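PDB 5I4A: argonaute protein from Marinitoga piezophila, which uses short 5'-hydroxyl RNA guides to bind complementary single-stranded DNA or RNA targets and cleave them, preferring manganese over magnesium for DNA cleavage. Local coordinates for residues L434-D439 with I598-Y603; N115-S120 with F237-K242. One frame throughout, in Å; residues are numbered along the deposited sequence.

Contact 1 of 2, residues L434-D439 with I598-Y603; sequences LKKMED and IIEQIY
Lys436 and Glu600 reach for each other from facing elements and cross at about a right angle, joined by a single long salt bridge: Lys436 NZ lies 3.6 Å from Glu600 OE1. The same oxygen lies alongside the outer methylenes, 3.7 Å from Lys436 CD, so the carboxylate leans on the aliphatic shaft as well as facing the ammonium group. Both side chains are stretched out. Glu600 sets off with CG anti to the backbone N (chi1 -178°), which carries its carboxylate clear of the helix and across to the lysine; beyond CG, Lys436 runs straight out to its nitrogen. At 3.6 Å the attraction is probably modest, and Lys436 NZ also makes a weak hydrogen bond to Asn268 O. Nearby, Met437 SD approaches Gln601 CG only loosely, at 4.5 Å. The loop residues are presented by a type I beta turn, in which Met437 N bonds back to Leu434 O at 3.0 Å. The contact lies at the surface of the PIWI domain, which has an RNase H fold, away from the catalytic residues. The loop follows strand 433-434 and leads into strand 443-452 of the mixed sheet, where Tyr445 OH bonds Gln601 OE1. On helix 595-605, Ile602 points away from the loop and packs on Leu517 and Val584, and Ile598 packs on Phe515 and Ile586, of strands 513-519 and 582-589.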
loop_
_atom_site.group_PDB
_atom_site.type_symbol
_atom_site.label_atom_id
_atom_site.label_comp_id
_atom_site.label_asym_id
_atom_site.label_seq_id
_atom_site.Cartn_x
_atom_site.Cartn_y
_atom_site.Cartn_z
ATOM N N LEU A 434 -19.638 6.100 13.035
ATOM C CA LEU A 434 -18.661 6.287 14.097
ATOM C C LEU A 434 -19.169 7.339 15.073
ATOM O O LEU A 434 -19.661 8.395 14.663
ATOM C CB LEU A 434 -17.305 6.695 13.524
ATOM C CG LEU A 434 -16.630 5.673 12.606
ATOM C CD1 LEU A 434 -15.188 6.062 12.357
ATOM C CD2 LEU A 434 -16.719 4.273 13.194
ATOM N N LYS A 435 -19.059 7.039 16.368
ATOM C CA LYS A 435 -19.546 7.960 17.388
ATOM C C LYS A 435 -18.889 9.329 17.255
ATOM O O LYS A 435 -19.557 10.363 17.373
ATOM C CB LYS A 435 -19.294 7.373 18.776
ATOM C CG LYS A 435 -20.228 7.890 19.850
ATOM C CD LYS A 435 -19.877 7.307 21.209
ATOM C CE LYS A 435 -20.931 7.670 22.239
ATOM N NZ LYS A 435 -21.334 9.095 22.106
ATOM N N LYS A 436 -17.583 9.355 16.986
ATOM C CA LYS A 436 -16.848 10.606 16.864
ATOM C C LYS A 436 -17.010 11.267 15.501
ATOM O O LYS A 436 -16.637 12.436 15.351
ATOM C CB LYS A 436 -15.364 10.365 17.150
ATOM C CG LYS A 436 -15.084 9.970 18.591
ATOM C CD LYS A 436 -13.606 9.717 18.839
ATOM C CE LYS A 436 -13.322 9.613 20.335
ATOM N NZ LYS A 436 -11.889 9.317 20.621
ATOM N N MET A 437 -17.550 10.557 14.511
ATOM C CA MET A 437 -17.804 11.134 13.197
ATOM C C MET A 437 -19.225 11.653 13.029
ATOM O O MET A 437 -19.528 12.246 11.987
ATOM C CB MET A 437 -17.513 10.104 12.097
ATOM C CG MET A 437 -16.046 9.737 11.953
ATOM S SD MET A 437 -15.027 11.135 11.450
ATOM C CE MET A 437 -15.629 11.424 9.790
ATOM N N GLU A 438 -20.096 11.459 14.022
ATOM C CA GLU A 438 -21.506 11.801 13.854
ATOM C C GLU A 438 -21.710 13.290 13.592
ATOM O O GLU A 438 -22.705 13.677 12.972
ATOM C CB GLU A 438 -22.294 11.350 15.087
ATOM C CG GLU A 438 -23.803 11.509 14.963
ATOM C CD GLU A 438 -24.573 10.618 15.922
ATOM O OE1 GLU A 438 -23.927 9.839 16.652
ATOM O OE2 GLU A 438 -25.822 10.693 15.943
ATOM N N ASP A 439 -20.788 14.145 14.020
ATOM C CA ASP A 439 -20.964 15.575 13.806
ATOM C C ASP A 439 -20.015 16.127 12.752
ATOM O O ASP A 439 -19.698 17.320 12.783
ATOM C CB ASP A 439 -20.779 16.327 15.136
ATOM C CG ASP A 439 -19.377 16.145 15.753
ATOM O OD1 ASP A 439 -18.668 15.185 15.412
ATOM O OD2 ASP A 439 -18.971 16.971 16.593
ATOM N N ILE A 598 -7.603 17.202 12.824
ATOM C CA ILE A 598 -7.520 16.662 11.468
ATOM C C ILE A 598 -6.925 15.260 11.491
ATOM O O ILE A 598 -7.410 14.348 10.813
ATOM C CB ILE A 598 -6.704 17.603 10.565
ATOM C CG1 ILE A 598 -7.392 18.964 10.452
ATOM C CG2 ILE A 598 -6.516 16.991 9.185
ATOM C CD1 ILE A 598 -6.605 19.978 9.640
ATOM N N ILE A 599 -5.860 15.068 12.272
ATOM C CA ILE A 599 -5.220 13.758 12.353
ATOM C C ILE A 599 -6.194 12.720 12.891
ATOM O O ILE A 599 -6.238 11.579 12.415
ATOM C CB ILE A 599 -3.949 13.839 13.218
ATOM C CG1 ILE A 599 -2.964 14.855 12.634
ATOM C CG2 ILE A 599 -3.301 12.474 13.348
ATOM C CD1 ILE A 599 -2.539 14.566 11.218
ATOM N N GLU A 600 -6.995 13.099 13.890
ATOM C CA GLU A 600 -7.964 12.162 14.449
ATOM C C GLU A 600 -9.035 11.803 13.427
ATOM O O GLU A 600 -9.475 10.650 13.363
ATOM C CB GLU A 600 -8.595 12.743 15.714
ATOM C CG GLU A 600 -9.594 11.813 16.393
ATOM C CD GLU A 600 -10.478 12.533 17.384
ATOM O OE1 GLU A 600 -10.713 11.978 18.480
ATOM O OE2 GLU A 600 -10.935 13.652 17.063
ATOM N N GLN A 601 -9.465 12.774 12.613
ATOM C CA GLN A 601 -10.472 12.476 11.599
ATOM C C GLN A 601 -9.908 11.565 10.517
ATOM O O GLN A 601 -10.615 10.693 10.004
ATOM C CB GLN A 601 -11.011 13.767 10.985
ATOM C CG GLN A 601 -12.007 14.498 11.861
ATOM C CD GLN A 601 -12.499 15.777 11.224
ATOM O OE1 GLN A 601 -12.825 15.807 10.039
ATOM N NE2 GLN A 601 -12.543 16.848 12.005
ATOM N N ILE A 602 -8.635 11.751 10.161
ATOM C CA ILE A 602 -8.013 10.894 9.157
ATOM C C ILE A 602 -7.927 9.462 9.668
ATOM O O ILE A 602 -8.162 8.504 8.921
ATOM C CB ILE A 602 -6.632 11.451 8.764
ATOM C CG1 ILE A 602 -6.796 12.763 7.991
ATOM C CG2 ILE A 602 -5.847 10.432 7.949
ATOM C CD1 ILE A 602 -5.514 13.502 7.774
ATOM N N TYR A 603 -7.605 9.293 10.951
ATOM C CA TYR A 603 -7.570 7.954 11.530
ATOM C C TYR A 603 -8.963 7.339 11.583
ATOM O O TYR A 603 -9.139 6.158 11.262
ATOM C CB TYR A 603 -6.951 7.995 12.925
ATOM C CG TYR A 603 -6.849 6.632 13.569
ATOM C CD1 TYR A 603 -5.835 5.753 13.214
ATOM C CD2 TYR A 603 -7.767 6.222 14.523
ATOM C CE1 TYR A 603 -5.737 4.505 13.793
ATOM C CE2 TYR A 603 -7.678 4.974 15.109
ATOM C CZ TYR A 603 -6.660 4.121 14.742
ATOM O OH TYR A 603 -6.559 2.877 15.318
#

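Contact 2 of 2, residues N115-S120 with F237-K242; sequences NSEVFS and FKKIPK
Glu117 and Lys239 meet through charge, their side chains coming from opposite directions until the carboxylate and the ammonium face each other. Glu117 OE1 is the oxygen turned to Lys239 NZ, but these two ends are modelled too close, so the salt bridge between them is doubtful in detail and its length means nothing. The glutamate bends at its second torsion (chi2 -58°), whereas the lysine spans most of the gap with a chain bent at chi3. The nearest alpha carbons, Glu117 CA and Lys239 CA, are 10.3 Å apart, a gap the two side chains bridge between them. Of backbone hydrogen bonds, a weak one of 3.1 Å from Val118 N to Ser116 O closes an inverse gamma turn centred on Glu117, right where the chain rounds a corner within strand 111-120. That strand belongs to linker L1 and pairs antiparallel with strand 127-140, Glu117 bonding with Leu131 and Phe119 with Ala129; the lysine sits in linker L2, at the break between helix 234-238 and helix 240-243. The pair faces across the surface of the PAZ lobe, from L1 to L2. Apolar packing comes from residues near the lysine: Ile240 settles on Tyr133 of strand 127-140 and Ile148 of strand 143-156, and Phe237 on Pro150. A cation-pi interaction brings Lys232 to the ring of Phe119.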
loop_
_atom_site.group_PDB
_atom_site.type_symbol
_atom_site.label_atom_id
_atom_site.label_comp_id
_atom_site.label_asym_id
_atom_site.label_seq_id
_atom_site.Cartn_x
_atom_site.Cartn_y
_atom_site.Cartn_z
ATOM N N ASN A 115 26.260 -9.014 4.397
ATOM C CA ASN A 115 26.926 -10.212 3.909
ATOM C C ASN A 115 27.818 -10.875 4.949
ATOM O O ASN A 115 28.468 -11.878 4.635
ATOM C CB ASN A 115 27.743 -9.897 2.650
ATOM C CG ASN A 115 26.883 -9.817 1.405
ATOM O OD1 ASN A 115 26.351 -10.827 0.940
ATOM N ND2 ASN A 115 26.743 -8.618 0.857
ATOM N N SER A 116 27.872 -10.345 6.171
ATOM C CA SER A 116 28.511 -11.024 7.291
ATOM C C SER A 116 27.515 -11.602 8.282
ATOM O O SER A 116 27.789 -12.647 8.874
ATOM C CB SER A 116 29.453 -10.069 8.037
ATOM O OG SER A 116 28.734 -9.231 8.926
ATOM N N GLU A 117 26.369 -10.950 8.467
ATOM C CA GLU A 117 25.317 -11.450 9.349
ATOM C C GLU A 117 24.353 -12.318 8.539
ATOM O O GLU A 117 23.191 -11.984 8.308
ATOM C CB GLU A 117 24.600 -10.291 10.030
ATOM C CG GLU A 117 25.530 -9.376 10.799
ATOM C CD GLU A 117 26.302 -10.115 11.871
ATOM O OE1 GLU A 117 25.661 -10.800 12.696
ATOM O OE2 GLU A 117 27.548 -10.025 11.877
ATOM N N VAL A 118 24.879 -13.457 8.096
ATOM C CA VAL A 118 24.147 -14.401 7.261
ATOM C C VAL A 118 24.197 -15.771 7.922
ATOM O O VAL A 118 25.237 -16.176 8.453
ATOM C CB VAL A 118 24.736 -14.469 5.836
ATOM C CG1 VAL A 118 23.797 -15.213 4.897
ATOM C CG2 VAL A 118 25.049 -13.074 5.311
ATOM N N PHE A 119 23.076 -16.486 7.889
ATOM C CA PHE A 119 23.046 -17.868 8.345
ATOM C C PHE A 119 22.127 -18.679 7.445
ATOM O O PHE A 119 21.063 -18.206 7.038
ATOM C CB PHE A 119 22.604 -17.982 9.816
ATOM C CG PHE A 119 21.241 -17.408 10.103
ATOM C CD1 PHE A 119 20.103 -18.192 9.983
ATOM C CD2 PHE A 119 21.103 -16.097 10.527
ATOM C CE1 PHE A 119 18.852 -17.672 10.259
ATOM C CE2 PHE A 119 19.854 -15.571 10.805
ATOM C CZ PHE A 119 18.728 -16.359 10.670
ATOM N N SER A 120 22.559 -19.895 7.122
ATOM C CA SER A 120 21.728 -20.804 6.349
ATOM C C SER A 120 20.569 -21.300 7.204
ATOM O O SER A 120 20.717 -21.539 8.405
ATOM C CB SER A 120 22.559 -21.983 5.845
ATOM O OG SER A 120 21.783 -22.855 5.038
ATOM N N PHE A 237 17.375 -4.535 15.988
ATOM C CA PHE A 237 17.349 -3.198 16.576
ATOM C C PHE A 237 18.523 -2.998 17.525
ATOM O O PHE A 237 19.118 -1.914 17.571
ATOM C CB PHE A 237 16.030 -2.960 17.316
ATOM C CG PHE A 237 14.875 -2.583 16.424
ATOM C CD1 PHE A 237 14.809 -1.325 15.845
ATOM C CD2 PHE A 237 13.840 -3.476 16.192
ATOM C CE1 PHE A 237 13.742 -0.971 15.036
ATOM C CE2 PHE A 237 12.771 -3.129 15.382
ATOM C CZ PHE A 237 12.724 -1.876 14.802
ATOM N N LYS A 238 18.876 -4.039 18.284
ATOM C CA LYS A 238 19.947 -3.946 19.269
ATOM C C LYS A 238 21.334 -4.119 18.656
ATOM O O LYS A 238 22.316 -3.651 19.242
ATOM C CB LYS A 238 19.723 -4.982 20.378
ATOM C CG LYS A 238 20.752 -4.937 21.498
ATOM C CD LYS A 238 20.139 -5.230 22.856
ATOM C CE LYS A 238 21.175 -5.072 23.959
ATOM N NZ LYS A 238 20.694 -4.173 25.045
ATOM N N LYS A 239 21.445 -4.766 17.497
ATOM C CA LYS A 239 22.733 -4.887 16.825
ATOM C C LYS A 239 23.108 -3.647 16.022
ATOM O O LYS A 239 24.197 -3.616 15.442
ATOM C CB LYS A 239 22.739 -6.108 15.901
ATOM C CG LYS A 239 23.305 -7.372 16.532
ATOM C CD LYS A 239 23.058 -8.582 15.645
ATOM C CE LYS A 239 24.356 -9.255 15.240
ATOM N NZ LYS A 239 24.126 -10.278 14.184
ATOM N N ILE A 240 22.238 -2.633 15.980
ATOM C CA ILE A 240 22.507 -1.453 15.152
ATOM C C ILE A 240 23.827 -0.776 15.502
ATOM O O ILE A 240 24.616 -0.501 14.580
ATOM C CB ILE A 240 21.315 -0.482 15.219
ATOM C CG1 ILE A 240 20.091 -1.084 14.529
ATOM C CG2 ILE A 240 21.680 0.860 14.599
ATOM C CD1 ILE A 240 18.886 -0.170 14.522
ATOM N N PRO A 241 24.137 -0.466 16.772
ATOM C CA PRO A 241 25.377 0.283 17.043
ATOM C C PRO A 241 26.636 -0.423 16.572
ATOM O O PRO A 241 27.530 0.226 16.015
ATOM C CB PRO A 241 25.356 0.449 18.569
ATOM C CG PRO A 241 23.923 0.336 18.944
ATOM C CD PRO A 241 23.361 -0.685 18.008
ATOM N N LYS A 242 26.735 -1.737 16.772
ATOM C CA LYS A 242 27.945 -2.450 16.376
ATOM C C LYS A 242 27.946 -2.775 14.885
ATOM O O LYS A 242 28.921 -2.490 14.182
ATOM C CB LYS A 242 28.094 -3.727 17.204
ATOM C CG LYS A 242 29.324 -4.538 16.852
ATOM C CD LYS A 242 29.626 -5.583 17.910
ATOM C CE LYS A 242 30.953 -6.263 17.625
ATOM N NZ LYS A 242 32.020 -5.258 17.355
#

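After the N-terminal domain, the chain reaches residues 115-120 in linker L1, runs out through the rest of that linker and the PAZ domain, and returns in linker L2 at residues 237-242, where contact 2 closes a loop of 116 intervening residues. It then continues through the remainder of L2 and the Mid domain before contact 1 opens at 434-439. Another 158 residues, carrying much of the PIWI sheet, pass before helix 595-605 closes it. The two loops are in series, neither nesting nor crossing. Contact 2 brings linker L1 and linker L2 together in the PAZ lobe, contact 1 joins parts of one domain in the PIWI lobe, and their centres lie about 42 Å apart.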